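Local coordinates for exported protein (Bacteroides fragilis, PDB 3MSW), which is of unknown function but is probably exported and folds as a single-layer antiparallel beta-sheet built from beta-hairpin repeats, at residues G17-R22 against Y41-D46; T81-S86 against K99-I104; N108-A113 against T134-N139; E23-N28 against L35-M40. All coordinates share one frame; numbering follows the deposited sequence.

Contact 1: G17-R22 against Y41-D46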
# COMPACT_ATOMS: atom_id res chain seq x y z
N GLY A 17 -20.21 -0.67 3.30
CA GLY A 17 -19.61 -2.01 3.26
C GLY A 17 -18.15 -2.10 2.87
O GLY A 17 -17.61 -3.22 2.76
N LYS A 18 -17.47 -0.95 2.67
CA LYS A 18 -16.06 -0.95 2.30
C LYS A 18 -15.20 -0.25 3.34
O LYS A 18 -15.67 0.66 4.02
CB LYS A 18 -15.86 -0.28 0.93
CG LYS A 18 -16.41 -1.12 -0.23
CD LYS A 18 -16.05 -0.48 -1.57
CE LYS A 18 -16.38 -1.33 -2.78
NZ LYS A 18 -17.82 -1.63 -2.83
N LEU A 19 -13.94 -0.68 3.45
CA LEU A 19 -13.00 -0.07 4.37
C LEU A 19 -12.54 1.27 3.81
O LEU A 19 -11.94 1.32 2.74
CB LEU A 19 -11.80 -1.02 4.55
CG LEU A 19 -10.64 -0.49 5.38
CD1 LEU A 19 -11.04 -0.30 6.81
CD2 LEU A 19 -9.42 -1.43 5.28
N VAL A 20 -12.84 2.37 4.52
CA VAL A 20 -12.44 3.71 4.04
C VAL A 20 -11.26 4.28 4.85
O VAL A 20 -10.55 5.17 4.38
CB VAL A 20 -13.62 4.70 3.90
CG1 VAL A 20 -14.61 4.23 2.84
CG2 VAL A 20 -14.32 4.96 5.25
N CYS A 21 -11.05 3.79 6.05
CA CYS A 21 -9.92 4.27 6.86
C CYS A 21 -9.45 3.20 7.78
O CYS A 21 -10.26 2.49 8.37
CB CYS A 21 -10.31 5.54 7.64
SG CYS A 21 -8.97 6.21 8.64
N ARG A 22 -8.14 3.07 7.92
CA ARG A 22 -7.58 2.15 8.89
C ARG A 22 -6.53 2.93 9.67
O ARG A 22 -5.59 3.46 9.06
CB ARG A 22 -6.94 0.89 8.25
CG ARG A 22 -6.10 0.10 9.31
CD ARG A 22 -5.73 -1.28 8.79
NE ARG A 22 -6.95 -2.04 8.56
CZ ARG A 22 -6.99 -3.23 7.98
NH1 ARG A 22 -5.88 -3.82 7.58
NH2 ARG A 22 -8.16 -3.84 7.79
N TYR A 41 -4.33 4.83 7.03
CA TYR A 41 -4.58 4.54 5.63
C TYR A 41 -5.97 5.02 5.29
O TYR A 41 -6.92 4.71 6.02
CB TYR A 41 -4.49 3.04 5.33
CG TYR A 41 -3.25 2.35 5.86
CD1 TYR A 41 -1.98 2.85 5.59
CD2 TYR A 41 -3.34 1.14 6.54
CE1 TYR A 41 -0.83 2.19 6.03
CE2 TYR A 41 -2.20 0.48 7.00
CZ TYR A 41 -0.95 1.01 6.74
OH TYR A 41 0.18 0.37 7.19
N LYS A 42 -6.07 5.75 4.19
CA LYS A 42 -7.34 6.25 3.65
C LYS A 42 -7.57 5.58 2.30
O LYS A 42 -6.67 5.58 1.47
CB LYS A 42 -7.31 7.78 3.49
CG LYS A 42 -7.17 8.55 4.81
CD LYS A 42 -8.49 8.61 5.57
CE LYS A 42 -8.40 9.47 6.80
NZ LYS A 42 -9.45 9.14 7.79
N TYR A 43 -8.75 4.99 2.09
CA TYR A 43 -9.05 4.30 0.84
C TYR A 43 -10.09 5.01 -0.00
O TYR A 43 -11.13 5.40 0.51
CB TYR A 43 -9.50 2.86 1.12
CG TYR A 43 -8.52 2.09 1.98
CD1 TYR A 43 -8.55 2.21 3.37
CD2 TYR A 43 -7.64 1.17 1.42
CE1 TYR A 43 -7.66 1.50 4.17
CE2 TYR A 43 -6.77 0.43 2.22
CZ TYR A 43 -6.79 0.59 3.59
OH TYR A 43 -5.93 -0.12 4.39
N SER A 44 -9.76 5.24 -1.28
CA SER A 44 -10.64 5.90 -2.23
C SER A 44 -10.93 4.90 -3.37
O SER A 44 -10.02 4.46 -4.09
CB SER A 44 -9.97 7.18 -2.72
OG SER A 44 -10.59 7.64 -3.91
N TYR A 45 -12.19 4.49 -3.48
CA TYR A 45 -12.65 3.50 -4.46
C TYR A 45 -13.28 4.18 -5.64
O TYR A 45 -13.88 5.25 -5.49
CB TYR A 45 -13.72 2.58 -3.81
CG TYR A 45 -13.18 1.81 -2.63
CD1 TYR A 45 -12.49 0.62 -2.82
CD2 TYR A 45 -13.36 2.27 -1.33
CE1 TYR A 45 -11.94 -0.07 -1.74
CE2 TYR A 45 -12.82 1.59 -0.24
CZ TYR A 45 -12.08 0.44 -0.46
OH TYR A 45 -11.54 -0.24 0.61
N ASP A 46 -13.19 3.56 -6.79
CA ASP A 46 -13.88 4.02 -8.00
C ASP A 46 -14.21 2.79 -8.79
O ASP A 46 -13.39 2.29 -9.57
CB ASP A 46 -13.04 5.03 -8.80
CG ASP A 46 -13.81 5.78 -9.87
OD1 ASP A 46 -14.73 5.18 -10.48
OD2 ASP A 46 -13.42 6.92 -10.19
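Residues Lys18 to Arg22 lie against Tyr41 to Tyr45 in the open half of a beta hairpin, far from its turn. The hairpin, strands 18-27 and 35-46, is part of a single-layer antiparallel sheet. Regular pairing is limited to two steps: Arg22 and Tyr41 form an antiparallel hydrogen-bonded pair, and Cys21 and Lys42 the adjoining non-hydrogen-bonded pair. Beyond it Tyr43 N still donates to Val20 O at 2.9 Å, but from well above the carbonyl plane. A classic beta bulge lies at this point: Val20 and Cys21 both face Thr13 on strand 9-15, the other neighbour. From here the two strands diverge, and tyrosines bridge the widening gap.

Tyr43 CG lies beside its own backbone N (chi1 -53°), and the ring lies against Leu19. Its CE1 meets Leu19 CD2 at 3.6 Å. Arg22 CB, CG and CD pass Tyr41 CD2. The guanidinium is engaged elsewhere, in a salt bridge to Asp12. On strand 51-60, Tyr41 touches Thr56 and makes a cation-pi contact with Lys54, which Tyr43 also touches. On the other face, that of Cys21 and Lys42, Lys42 NZ comes near Cys21 SG in one of two modelled conformers.

Where the strands have separated, Tyr45 takes over. Lys18 CD sits over the centre of its ring, 3.8 Å from the centroid, a CH-pi contact. Lys18 NZ is too distant for more than a weak cation-pi attraction. In place of a main-chain bond, Tyr45 OH donates to Leu19 O at 2.7 Å, in the carbonyl plane and on a lone pair.

Contact 2: T81-S86 against K99-I104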
# COMPACT_ATOMS: atom_id res chain seq x y z
N THR A 81 -4.09 -7.30 -12.67
CA THR A 81 -4.12 -6.31 -11.61
C THR A 81 -2.75 -5.63 -11.64
O THR A 81 -1.71 -6.30 -11.60
CB THR A 81 -4.37 -6.93 -10.21
OG1 THR A 81 -5.60 -7.63 -10.21
CG2 THR A 81 -4.43 -5.87 -9.08
N SER A 82 -2.76 -4.31 -11.69
CA SER A 82 -1.54 -3.50 -11.70
C SER A 82 -1.55 -2.65 -10.40
O SER A 82 -2.56 -2.03 -10.09
CB SER A 82 -1.56 -2.61 -12.94
OG SER A 82 -0.32 -1.96 -13.17
N VAL A 83 -0.43 -2.65 -9.64
CA VAL A 83 -0.26 -1.94 -8.35
C VAL A 83 0.95 -0.99 -8.47
O VAL A 83 2.05 -1.45 -8.75
CB VAL A 83 -0.07 -2.95 -7.16
CG1 VAL A 83 0.07 -2.24 -5.83
CG2 VAL A 83 -1.20 -3.98 -7.09
N GLU A 84 0.73 0.32 -8.29
CA GLU A 84 1.83 1.27 -8.33
C GLU A 84 1.96 1.89 -6.97
O GLU A 84 1.00 2.49 -6.46
CB GLU A 84 1.63 2.37 -9.38
CG GLU A 84 1.82 1.88 -10.81
CD GLU A 84 1.64 2.91 -11.90
OE1 GLU A 84 1.48 4.11 -11.58
OE2 GLU A 84 1.62 2.52 -13.08
N TYR A 85 3.18 1.80 -6.41
CA TYR A 85 3.51 2.35 -5.11
C TYR A 85 4.40 3.58 -5.31
O TYR A 85 5.44 3.49 -5.94
CB TYR A 85 4.26 1.28 -4.30
CG TYR A 85 4.77 1.77 -2.97
CD1 TYR A 85 3.90 2.03 -1.91
CD2 TYR A 85 6.14 1.94 -2.75
CE1 TYR A 85 4.38 2.43 -0.66
CE2 TYR A 85 6.62 2.39 -1.53
CZ TYR A 85 5.74 2.61 -0.48
OH TYR A 85 6.21 3.05 0.73
N SER A 86 3.97 4.73 -4.76
CA SER A 86 4.70 5.99 -4.86
C SER A 86 5.03 6.52 -3.47
O SER A 86 4.24 6.36 -2.54
CB SER A 86 3.88 7.03 -5.62
OG SER A 86 3.72 6.67 -6.98
N LYS A 99 7.71 1.53 -6.74
CA LYS A 99 7.55 0.09 -7.04
C LYS A 99 6.30 -0.16 -7.86
O LYS A 99 5.30 0.54 -7.71
CB LYS A 99 7.50 -0.75 -5.74
CG LYS A 99 8.73 -0.64 -4.81
CD LYS A 99 10.01 -1.38 -5.33
CE LYS A 99 9.86 -2.83 -5.84
NZ LYS A 99 9.80 -3.86 -4.77
N LYS A 100 6.35 -1.19 -8.71
CA LYS A 100 5.18 -1.59 -9.50
C LYS A 100 5.05 -3.09 -9.47
O LYS A 100 6.05 -3.80 -9.61
CB LYS A 100 5.25 -1.05 -10.93
CG LYS A 100 3.99 -1.33 -11.76
CD LYS A 100 4.15 -0.87 -13.19
CE LYS A 100 2.81 -0.64 -13.85
NZ LYS A 100 2.96 -0.36 -15.30
N TYR A 101 3.81 -3.57 -9.26
CA TYR A 101 3.54 -5.01 -9.27
C TYR A 101 2.43 -5.33 -10.22
O TYR A 101 1.44 -4.60 -10.27
CB TYR A 101 3.17 -5.56 -7.87
CG TYR A 101 4.15 -5.10 -6.82
CD1 TYR A 101 5.36 -5.75 -6.64
CD2 TYR A 101 3.87 -3.99 -6.02
CE1 TYR A 101 6.31 -5.27 -5.73
CE2 TYR A 101 4.81 -3.51 -5.12
CZ TYR A 101 6.02 -4.16 -4.96
OH TYR A 101 6.92 -3.72 -4.04
N ILE A 102 2.61 -6.44 -10.98
CA ILE A 102 1.58 -6.91 -11.91
C ILE A 102 1.23 -8.37 -11.56
O ILE A 102 2.14 -9.20 -11.43
CB ILE A 102 1.94 -6.76 -13.43
CG1 ILE A 102 2.21 -5.29 -13.83
CG2 ILE A 102 0.83 -7.36 -14.31
CD1 ILE A 102 2.78 -5.13 -15.27
N TYR A 103 -0.08 -8.66 -11.42
CA TYR A 103 -0.56 -10.01 -11.12
C TYR A 103 -1.51 -10.42 -12.23
O TYR A 103 -2.51 -9.75 -12.47
CB TYR A 103 -1.27 -10.09 -9.76
CG TYR A 103 -0.44 -9.50 -8.63
CD1 TYR A 103 0.49 -10.28 -7.95
CD2 TYR A 103 -0.60 -8.17 -8.25
CE1 TYR A 103 1.27 -9.73 -6.92
CE2 TYR A 103 0.17 -7.62 -7.23
CZ TYR A 103 1.11 -8.40 -6.58
OH TYR A 103 1.83 -7.84 -5.56
N ILE A 104 -1.19 -11.51 -12.92
CA ILE A 104 -2.01 -12.04 -13.98
C ILE A 104 -2.63 -13.35 -13.52
O ILE A 104 -1.90 -14.26 -13.13
CB ILE A 104 -1.19 -12.19 -15.31
CG1 ILE A 104 -0.68 -10.79 -15.77
CG2 ILE A 104 -2.04 -12.87 -16.42
CD1 ILE A 104 0.42 -10.84 -16.78
O HOH W 1 -5.06 -10.11 -11.25
O HOH W 2 0.25 -1.61 -16.19
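Val83 and Tyr101 form the middle pair of a regular antiparallel stretch in the hairpin of strands 80-89 and 94-105. Six backbone hydrogen bonds join Thr81 to Tyr103, Val83 to Tyr101 and Tyr85 to Lys99. Val83 N to Tyr101 O is 2.8 Å, while Lys99 N to Tyr85 O is longer at 3.1 Å. At the Thr81 end of the strand pair a water links Thr81 OG1 to Tyr103 O.

The more extensive, apolar packing is on the face of Val83 and the tyrosines. Val83 CG2 meets the edge of the Tyr103 ring, in its plane, at CE2 (3.9 Å). Val83 CG1 lies against Tyr101 CD2. Lys99 curls back through three successive bends, and its NZ donates to Tyr101 OH at 3.0 Å.

The face of Ser82, Glu84 and Lys100 is looser and polar. Glu84 and the extended Lys100 lie side by side, pointing the same way. Their salt bridge is long, 3.9 Å between Glu84 OE2 and Lys100 NZ. Another water accepts from Lys100 NZ and also bonds Ser82 OG.

Strand 65-77 flanks the hairpin beside 80-89, where Val83 touches Thr72. Strand 111-120 flanks it beside 94-105, where Tyr101 touches Ala116.

Contact 3: N108-A113 against T134-N139. With PGR (R-1,2-propanediol), chain E.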
# COMPACT_ATOMS: atom_id res chain seq x y z
N ASN A 108 -10.32 -18.40 -13.80
CA ASN A 108 -10.78 -19.02 -12.54
C ASN A 108 -10.13 -18.39 -11.32
O ASN A 108 -10.32 -18.87 -10.20
CB ASN A 108 -10.55 -20.55 -12.53
CG ASN A 108 -11.11 -21.30 -13.71
OD1 ASN A 108 -12.24 -21.07 -14.15
ND2 ASN A 108 -10.34 -22.26 -14.22
N ASN A 109 -9.40 -17.29 -11.52
CA ASN A 109 -8.69 -16.57 -10.45
C ASN A 109 -7.47 -17.32 -9.92
O ASN A 109 -7.03 -17.09 -8.79
CB ASN A 109 -9.62 -16.11 -9.30
CG ASN A 109 -9.10 -14.93 -8.56
OD1 ASN A 109 -8.43 -14.07 -9.13
ND2 ASN A 109 -9.41 -14.84 -7.26
N GLN A 110 -6.93 -18.25 -10.73
CA GLN A 110 -5.68 -18.92 -10.38
C GLN A 110 -4.55 -17.99 -10.86
O GLN A 110 -4.57 -17.55 -12.01
CB GLN A 110 -5.61 -20.28 -11.11
CG GLN A 110 -4.18 -20.85 -11.26
CD GLN A 110 -3.54 -21.23 -9.93
OE1 GLN A 110 -4.08 -22.00 -9.16
NE2 GLN A 110 -2.33 -20.78 -9.71
N LEU A 111 -3.56 -17.67 -10.00
CA LEU A 111 -2.45 -16.84 -10.43
C LEU A 111 -1.64 -17.56 -11.52
O LEU A 111 -1.30 -18.72 -11.34
CB LEU A 111 -1.53 -16.54 -9.24
CG LEU A 111 -0.40 -15.55 -9.51
CD1 LEU A 111 -0.96 -14.12 -9.80
CD2 LEU A 111 0.62 -15.55 -8.36
N ILE A 112 -1.37 -16.87 -12.65
CA ILE A 112 -0.54 -17.42 -13.73
C ILE A 112 0.88 -16.90 -13.52
O ILE A 112 1.82 -17.70 -13.53
CB ILE A 112 -1.01 -17.03 -15.17
CG1 ILE A 112 -2.42 -17.58 -15.50
CG2 ILE A 112 0.02 -17.54 -16.22
CD1 ILE A 112 -3.01 -16.96 -16.78
N ALA A 113 1.03 -15.55 -13.39
CA ALA A 113 2.34 -14.90 -13.26
C ALA A 113 2.31 -13.65 -12.42
O ALA A 113 1.30 -12.93 -12.37
CB ALA A 113 2.90 -14.57 -14.63
N THR A 134 3.50 -19.54 -11.70
CA THR A 134 3.17 -20.44 -10.60
C THR A 134 3.44 -21.89 -11.07
O THR A 134 3.36 -22.14 -12.29
CB THR A 134 1.70 -20.30 -10.24
OG1 THR A 134 0.93 -20.48 -11.43
CG2 THR A 134 1.41 -18.96 -9.53
N PRO A 135 3.68 -22.85 -10.14
CA PRO A 135 3.92 -24.25 -10.57
C PRO A 135 2.88 -24.85 -11.53
O PRO A 135 3.28 -25.44 -12.52
CB PRO A 135 4.03 -25.02 -9.25
CG PRO A 135 4.53 -24.01 -8.28
CD PRO A 135 3.83 -22.72 -8.67
N ILE A 136 1.56 -24.65 -11.28
CA ILE A 136 0.47 -25.18 -12.15
C ILE A 136 0.57 -24.65 -13.61
O ILE A 136 0.18 -25.34 -14.55
CB ILE A 136 -0.95 -24.96 -11.51
CG1 ILE A 136 -2.03 -25.86 -12.17
CG2 ILE A 136 -1.35 -23.48 -11.49
CD1 ILE A 136 -3.52 -25.70 -11.65
N TYR A 137 1.05 -23.41 -13.77
CA TYR A 137 1.20 -22.76 -15.07
C TYR A 137 2.61 -22.88 -15.67
O TYR A 137 2.75 -22.76 -16.88
CB TYR A 137 0.72 -21.29 -15.04
CG TYR A 137 -0.74 -21.20 -15.41
CD1 TYR A 137 -1.14 -21.30 -16.74
CD2 TYR A 137 -1.73 -21.10 -14.43
CE1 TYR A 137 -2.49 -21.27 -17.09
CE2 TYR A 137 -3.08 -21.08 -14.77
CZ TYR A 137 -3.45 -21.18 -16.10
OH TYR A 137 -4.77 -21.19 -16.45
N GLU A 138 3.64 -23.15 -14.82
CA GLU A 138 5.08 -23.32 -15.13
C GLU A 138 5.37 -24.12 -16.40
O GLU A 138 6.46 -23.99 -16.96
CB GLU A 138 5.79 -23.96 -13.93
CG GLU A 138 7.23 -23.55 -13.72
CD GLU A 138 7.79 -24.05 -12.40
OE1 GLU A 138 8.14 -25.25 -12.32
OE2 GLU A 138 7.84 -23.25 -11.44
N ASN A 139 4.38 -24.94 -16.85
CA ASN A 139 4.38 -25.80 -18.03
C ASN A 139 4.65 -25.00 -19.31
O ASN A 139 4.98 -25.57 -20.35
CB ASN A 139 3.01 -26.52 -18.16
CG ASN A 139 2.55 -27.27 -16.93
OD1 ASN A 139 2.66 -26.80 -15.79
ND2 ASN A 139 1.94 -28.42 -17.14
C1 PGR E . 8.69 -19.76 -12.83
C2 PGR E . 10.07 -20.14 -12.31
C3 PGR E . 10.36 -19.39 -10.97
O1 PGR E . 8.82 -18.71 -13.80
O2 PGR E . 10.08 -21.57 -12.11
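Ile112 and Thr134 bring their backbones together at one point, where Thr134 N donates to Ile112 O at 3.1 Å from above the carbonyl plane, just before residues 135-138 take up helical angles. The Thr134 hydroxyl adds a second link, donating to Leu111 O at 2.8 Å. Its chi1 of 53° places OG1 between the backbone N and the carbonyl carbon. Leu111 O also accepts from Gln110 NE2 at 2.8 Å, so two donors grip this oxygen. The Gln110 chain bends at chi2 (66°), which turns CD back toward the strand. Thr134 CG2 packs on Leu111 CD2.

Here, at the C-terminal end of the sheet, residues after strand 125-133 pack on the start of strand 111-120. That start carries a classic beta bulge, with Ile112 and Ala113 both facing Ile104.

Tyr137 lies across Ile112. Ile112 CG1 stands over the centre of the ring, 3.6 Å from the centroid, in a CH-pi contact. Gln110 CG meets the ring edge at CE2, and Gln110 NE2 touches Ile136 CG2 at 3.4 Å. Tyr137 OH is hydrogen-bonded to Asp106 in the preceding turn. 1,2-Propanediol, probably from the crystallisation liquor, bonds Leu133 N and, weakly, poorly ordered Glu138 OE2.

Contact 4: E23-N28 against L35-M40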
# COMPACT_ATOMS: atom_id res chain seq x y z
N GLU A 23 -6.69 3.00 10.99
CA GLU A 23 -5.72 3.71 11.83
C GLU A 23 -4.92 2.72 12.67
O GLU A 23 -5.50 1.84 13.28
CB GLU A 23 -6.41 4.77 12.70
CG GLU A 23 -5.38 5.70 13.34
CD GLU A 23 -5.94 6.90 14.08
OE1 GLU A 23 -7.10 7.28 13.79
OE2 GLU A 23 -5.24 7.44 14.96
N ILE A 24 -3.59 2.86 12.68
CA ILE A 24 -2.67 1.97 13.39
C ILE A 24 -2.18 2.64 14.63
O ILE A 24 -1.71 3.77 14.57
CB ILE A 24 -1.48 1.53 12.49
CG1 ILE A 24 -1.90 1.07 11.05
CG2 ILE A 24 -0.52 0.54 13.21
CD1 ILE A 24 -2.71 -0.12 10.94
N TYR A 25 -2.20 1.90 15.76
CA TYR A 25 -1.75 2.40 17.08
C TYR A 25 -0.75 1.49 17.70
O TYR A 25 -0.76 0.30 17.45
CB TYR A 25 -2.92 2.46 18.08
CG TYR A 25 -4.09 3.32 17.64
CD1 TYR A 25 -5.11 2.80 16.86
CD2 TYR A 25 -4.19 4.65 18.06
CE1 TYR A 25 -6.19 3.59 16.47
CE2 TYR A 25 -5.28 5.44 17.69
CZ TYR A 25 -6.28 4.90 16.90
OH TYR A 25 -7.33 5.68 16.51
N ALA A 26 0.03 2.05 18.65
CA ALA A 26 0.93 1.29 19.51
C ALA A 26 0.72 1.84 20.90
O ALA A 26 0.39 3.03 21.06
CB ALA A 26 2.37 1.50 19.06
N MSE A 27 0.90 0.99 21.94
CA MSE A 27 0.82 1.42 23.33
C MSE A 27 2.23 1.86 23.75
O MSE A 27 3.14 1.03 23.74
CB MSE A 27 0.29 0.27 24.23
CG MSE A 27 0.68 -1.13 23.75
SE MSE A 27 -0.51 -2.45 24.50
CE MSE A 27 -1.55 -2.84 22.92
N ASN A 28 2.43 3.16 24.02
CA ASN A 28 3.77 3.63 24.41
C ASN A 28 3.91 4.04 25.88
O ASN A 28 5.02 4.38 26.30
CB ASN A 28 4.38 4.63 23.40
CG ASN A 28 4.45 4.10 21.97
OD1 ASN A 28 4.90 2.97 21.71
ND2 ASN A 28 4.03 4.91 21.01
N LEU A 35 -3.40 4.49 23.55
CA LEU A 35 -2.84 3.95 22.32
C LEU A 35 -2.43 5.14 21.47
O LEU A 35 -3.26 5.99 21.16
CB LEU A 35 -3.87 3.05 21.60
CG LEU A 35 -4.27 1.77 22.32
CD1 LEU A 35 -5.51 1.15 21.68
CD2 LEU A 35 -3.12 0.77 22.34
N ASN A 36 -1.15 5.22 21.13
CA ASN A 36 -0.64 6.32 20.34
C ASN A 36 -0.78 6.06 18.84
O ASN A 36 -0.37 4.99 18.37
CB ASN A 36 0.83 6.61 20.69
CG ASN A 36 1.05 6.85 22.15
OD1 ASN A 36 1.71 6.07 22.83
ND2 ASN A 36 0.43 7.90 22.69
N PRO A 37 -1.27 7.06 18.07
CA PRO A 37 -1.36 6.88 16.61
C PRO A 37 0.01 6.78 15.98
O PRO A 37 0.96 7.42 16.43
CB PRO A 37 -2.13 8.11 16.12
CG PRO A 37 -2.03 9.11 17.20
CD PRO A 37 -1.74 8.40 18.49
N VAL A 38 0.13 5.91 14.98
CA VAL A 38 1.39 5.67 14.29
C VAL A 38 1.20 5.87 12.79
O VAL A 38 2.03 6.51 12.13
CB VAL A 38 1.94 4.23 14.63
CG1 VAL A 38 3.11 3.85 13.73
CG2 VAL A 38 2.37 4.14 16.10
N LYS A 39 0.12 5.28 12.25
CA LYS A 39 -0.10 5.29 10.82
C LYS A 39 -1.58 5.36 10.54
O LYS A 39 -2.40 4.95 11.37
CB LYS A 39 0.48 3.97 10.23
CG LYS A 39 1.27 4.11 8.92
CD LYS A 39 2.63 4.80 9.16
CE LYS A 39 3.82 3.92 8.90
NZ LYS A 39 5.06 4.70 9.08
N MSE A 40 -1.93 5.93 9.38
CA MSE A 40 -3.32 5.96 8.93
C MSE A 40 -3.42 5.73 7.43
O MSE A 40 -2.70 6.36 6.64
CB MSE A 40 -4.03 7.23 9.33
CG MSE A 40 -5.53 7.20 8.93
SE MSE A 40 -6.30 8.68 9.69
CE MSE A 40 -5.43 10.09 8.60
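Tyr25 and Leu35 interlock on one face of two paired strands, their side chains crossing at about a right angle. Tyr25 CB abuts Leu35 CB at 3.7 Å. The ring then passes beside the backbone of Leu35 and Asn36, with CD2 3.5 Å from Leu35 O. Tyr25 CG lies beside its own backbone N (chi1 -58°), which puts it 4.0 Å from Leu35 CB. Leu35 CD2 touches the CB of Met27, a selenomethionine. Pro37 is the low bump on the same face. Glu23 extends alongside it, and Glu23 OE2 approaches Pro37 CB to 3.4 Å. Trp66 of strand 65-77 lies against Glu23, Pro37 and Met40.

These residues form the turn half of the beta hairpin of strands 18-27 and 35-46. A classic beta bulge interrupts the pairing: Val38 and Lys39 both face Ile24. Ile24 O accepts from Val38 N at 2.9 Å and only weakly from Lys39 N at 3.3 Å. Ile24 N donates almost straight to Lys39 O at 2.7 Å. The segment axes stand 136° apart, a strongly twisted pair.

The extra residue turns Val38 toward strand 18-27. Its CG2 fits against the small Ala26 CB at 4.0 Å, on the face that also carries Ile24 and Lys39. Ile24 CG1 rests on Lys39 CB, while the lysine chain bends away and its NZ forms a salt bridge with Glu69. Phe8, in the N-terminal loop, packs on Ile24 and Ala26.

Overall arrangement
All four contacts lie on or beside one nine-strand antiparallel sheet whose strands lie in chain order. Contacts 1 and 4 share strands 18-27 and 35-46, with contact 4 nested inside the loop closed by contact 1. Their centres are about 18 Å apart, and they touch where Cys21 and Arg22 meet Met40. Contact 2 follows in a later hairpin, its centre about 18 Å from that of contact 1. Contact 3 comes last and joins contact 2 through Ile104, which pairs with the bulge at Ile112 and Ala113. Contacts 3 and 4 lie on opposite sides of the chain's centre, about 38 Å between centres. Neighbouring hairpins thus carry a long sheet through local contacts, consistent with descent from beta-hairpin repeats.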